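Local coordinates for protein beta-agarase D (Zobellia galactanivorans, PDB 4ASM) that cleaves the beta-1,4-linkages of agarose at random with retention of anomeric configuration, through its GH16 catalytic domain, at residues 181-186 and 221-226. Sequence-based numbering, arbitrary orientation.
Sequences SKIHLS and IRIGVN
Ile183 meets two isoleucines of the facing strand with two different branches. Its CD1 reaches the CD1 of Ile221 at 3.7 Å, tip to tip, while its CG2 meets the CD1 of Ile223, also at 3.7 Å. In Ile183 the first torsion (chi1 -54°) sets CG2 anti to the backbone N and CG1 anti to the carbonyl carbon; the trans second torsion (chi2 177°) then carries CD1 on to Ile221, while CG2 is left for Ile223. Ile223 answers with CG1 anti to its own N (chi1 -176°), an extended arm whose CD1 also comes within 4.3 Å of Leu185 CD2. No hydrogen bond links 181-186 to 221-226, and the CA atoms of Ile183 and Ile223 stand 9.9 Å apart, a spacing that fits face-to-face packing of sheets rather than neighbouring strands. Each strand pairs with others instead, Ile221 through its backbone with Val139 and His184 with Glu165, while Trp208 touches Ile183 and Leu185, and Met164 touches Ile223. This is core packing of the GH16 beta-sandwich (jelly roll). The chemistry across the interface is thus purely apolar and all four touching residues are buried, yet the strand that supplies Ile183 also carries, at the next position, His184, whose side chain does not touch 221-226 and whose ND1 hydrogen-bonds to OE1 of Glu165, the probable proton donor.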
ATOM      1  N   SER A 181     -12.118  -9.775   2.235  1.00  5.94           N
ATOM      2  CA  SER A 181     -11.465 -10.999   1.775  1.00  6.15           C
ATOM      3  C   SER A 181     -10.298 -10.753   0.818  1.00  6.47           C
ATOM      4  O   SER A 181      -9.642 -11.697   0.391  1.00  6.87           O
ATOM      5  CB  SER A 181     -12.481 -11.936   1.101  1.00  6.38           C
ATOM      6  OG  SER A 181     -12.976 -11.310  -0.053  1.00  9.11           O
ATOM      7  N   LYS A 182     -10.024  -9.481   0.491  1.00  5.66           N
ATOM      8  CA  LYS A 182      -9.016  -9.176  -0.528  1.00  6.39           C
ATOM      9  C   LYS A 182      -7.887  -8.276  -0.016  1.00  5.49           C
ATOM     10  O   LYS A 182      -8.056  -7.507   0.950  1.00  5.96           O
ATOM     11  CB  LYS A 182      -9.690  -8.504  -1.739  1.00  7.38           C
ATOM     12  CG  LYS A 182     -10.806  -9.371  -2.377  1.00  9.06           C
ATOM     13  CD  LYS A 182     -10.243 -10.711  -2.919  1.00 12.40           C
ATOM     14  CE  LYS A 182     -11.242 -11.512  -3.780  1.00 13.27           C
ATOM     15  NZ  LYS A 182     -12.317 -12.104  -2.951  1.00 16.19           N
ATOM     16  N   ILE A 183      -6.731  -8.400  -0.661  1.00  5.23           N
ATOM     17  CA  ILE A 183      -5.637  -7.448  -0.458  1.00  5.25           C
ATOM     18  C   ILE A 183      -5.424  -6.778  -1.793  1.00  5.21           C
ATOM     19  O   ILE A 183      -5.228  -7.449  -2.804  1.00  5.49           O
ATOM     20  CB  ILE A 183      -4.312  -8.112   0.019  1.00  4.65           C
ATOM     21  CG1 ILE A 183      -4.539  -8.972   1.269  1.00  6.19           C
ATOM     22  CG2 ILE A 183      -3.201  -7.022   0.227  1.00  5.73           C
ATOM     23  CD1 ILE A 183      -3.309  -9.706   1.760  1.00  6.05           C
ATOM     24  N   HIS A 184      -5.511  -5.450  -1.813  1.00  4.92           N
ATOM     25  CA  HIS A 184      -5.224  -4.727  -3.046  1.00  4.91           C
ATOM     26  C   HIS A 184      -3.728  -4.635  -3.279  1.00  5.22           C
ATOM     27  O   HIS A 184      -3.012  -4.035  -2.473  1.00  6.51           O
ATOM     28  CB  HIS A 184      -5.856  -3.333  -3.030  1.00  5.39           C
ATOM     29  CG  HIS A 184      -5.919  -2.690  -4.383  1.00  6.94           C
ATOM     30  ND1 HIS A 184      -5.850  -1.323  -4.551  1.00  8.22           N
ATOM     31  CD2 HIS A 184      -6.004  -3.221  -5.628  1.00  8.13           C
ATOM     32  CE1 HIS A 184      -5.933  -1.038  -5.841  1.00  7.75           C
ATOM     33  NE2 HIS A 184      -6.009  -2.168  -6.516  1.00  9.60           N
ATOM     34  N   LEU A 185      -3.276  -5.257  -4.364  1.00  5.09           N
ATOM     35  CA  LEU A 185      -1.855  -5.283  -4.738  1.00  5.39           C
ATOM     36  C   LEU A 185      -1.719  -4.195  -5.800  1.00  5.85           C
ATOM     37  O   LEU A 185      -2.265  -4.316  -6.908  1.00  5.94           O
ATOM     38  CB  LEU A 185      -1.424  -6.659  -5.261  1.00  6.04           C
ATOM     39  CG  LEU A 185      -1.752  -7.806  -4.298  1.00  5.57           C
ATOM     40  CD1 LEU A 185      -1.387  -9.111  -4.966  1.00  6.66           C
ATOM     41  CD2 LEU A 185      -0.983  -7.609  -2.999  1.00  6.72           C
ATOM     42  N   SER A 186      -1.059  -3.094  -5.437  1.00  6.04           N
ATOM     43  CA  SER A 186      -1.277  -1.852  -6.161  1.00  6.26           C
ATOM     44  C   SER A 186      -0.044  -0.954  -6.270  1.00  6.03           C
ATOM     45  O   SER A 186       1.007  -1.217  -5.691  1.00  6.02           O
ATOM     46  CB  SER A 186      -2.430  -1.108  -5.474  1.00  6.88           C
ATOM     47  OG  SER A 186      -2.948  -0.029  -6.248  1.00  7.64           O
ATOM     48  N   ILE A 221       0.156 -11.535   8.654  1.00  7.60           N
ATOM     49  CA  ILE A 221       0.672 -11.997   7.385  1.00  7.35           C
ATOM     50  C   ILE A 221       2.064 -11.404   7.179  1.00  6.52           C
ATOM     51  O   ILE A 221       2.439 -10.412   7.829  1.00  7.15           O
ATOM     52  CB  ILE A 221      -0.253 -11.590   6.206  1.00  7.54           C
ATOM     53  CG1 ILE A 221      -0.350 -10.068   6.049  1.00  5.81           C
ATOM     54  CG2 ILE A 221      -1.676 -12.174   6.378  1.00  8.83           C
ATOM     55  CD1 ILE A 221      -1.081  -9.667   4.724  1.00  6.76           C
ATOM     56  N   ARG A 222       2.832 -12.006   6.277  1.00  6.55           N
ATOM     57  CA  ARG A 222       4.005 -11.346   5.711  1.00  7.52           C
ATOM     58  C   ARG A 222       3.625 -10.879   4.321  1.00  7.09           C
ATOM     59  O   ARG A 222       3.049 -11.643   3.536  1.00  8.15           O
ATOM     60  CB  ARG A 222       5.179 -12.315   5.597  1.00  8.28           C
ATOM     61  CG  ARG A 222       5.776 -12.692   6.914  1.00 10.72           C
ATOM     62  CD  ARG A 222       7.090 -13.377   6.639  1.00 13.28           C
ATOM     63  NE  ARG A 222       6.958 -14.741   6.126  1.00 14.98           N
ATOM     64  CZ  ARG A 222       7.529 -15.222   5.013  1.00 14.32           C
ATOM     65  NH1 ARG A 222       8.269 -14.476   4.187  1.00 14.32           N
ATOM     66  NH2 ARG A 222       7.357 -16.505   4.728  1.00 15.54           N
ATOM     67  N   ILE A 223       3.915  -9.628   4.010  1.00  5.86           N
ATOM     68  CA  ILE A 223       3.588  -9.107   2.675  1.00  5.84           C
ATOM     69  C   ILE A 223       4.738  -8.216   2.211  1.00  5.46           C
ATOM     70  O   ILE A 223       5.258  -7.409   2.983  1.00  5.68           O
ATOM     71  CB  ILE A 223       2.209  -8.400   2.657  1.00  5.34           C
ATOM     72  CG1 ILE A 223       1.829  -7.933   1.241  1.00  5.94           C
ATOM     73  CG2 ILE A 223       2.146  -7.266   3.676  1.00  5.68           C
ATOM     74  CD1 ILE A 223       0.328  -7.636   1.121  1.00  6.25           C
ATOM     75  N   GLY A 224       5.103  -8.355   0.949  1.00  5.55           N
ATOM     76  CA  GLY A 224       6.253  -7.607   0.436  1.00  5.27           C
ATOM     77  C   GLY A 224       6.172  -7.374  -1.045  1.00  6.07           C
ATOM     78  O   GLY A 224       5.415  -8.042  -1.746  1.00  5.61           O
ATOM     79  N   VAL A 225       6.952  -6.409  -1.505  1.00  5.65           N
ATOM     80  CA  VAL A 225       7.120  -6.146  -2.924  1.00  6.56           C
ATOM     81  C   VAL A 225       8.588  -6.186  -3.300  1.00  6.62           C
ATOM     82  O   VAL A 225       9.433  -5.611  -2.595  1.00  6.81           O
ATOM     83  CB  VAL A 225       6.469  -4.800  -3.362  1.00  6.65           C
ATOM     84  CG1 VAL A 225       6.569  -4.601  -4.861  1.00  9.85           C
ATOM     85  CG2 VAL A 225       5.050  -4.798  -3.010  1.00 11.22           C
ATOM     86  N   ASN A 226       8.877  -6.887  -4.398  1.00  6.50           N
ATOM     87  CA  ASN A 226      10.203  -6.855  -4.998  1.00  6.54           C
ATOM     88  C   ASN A 226      10.122  -5.886  -6.163  1.00  7.07           C
ATOM     89  O   ASN A 226       9.443  -6.151  -7.173  1.00  6.91           O
ATOM     90  CB  ASN A 226      10.637  -8.258  -5.443  1.00  6.33           C
ATOM     91  CG  ASN A 226      12.074  -8.292  -5.966  1.00  6.80           C
ATOM     92  OD1 ASN A 226      12.899  -7.441  -5.624  1.00  9.13           O
ATOM     93  ND2 ASN A 226      12.365  -9.272  -6.826  1.00  8.24           N
TER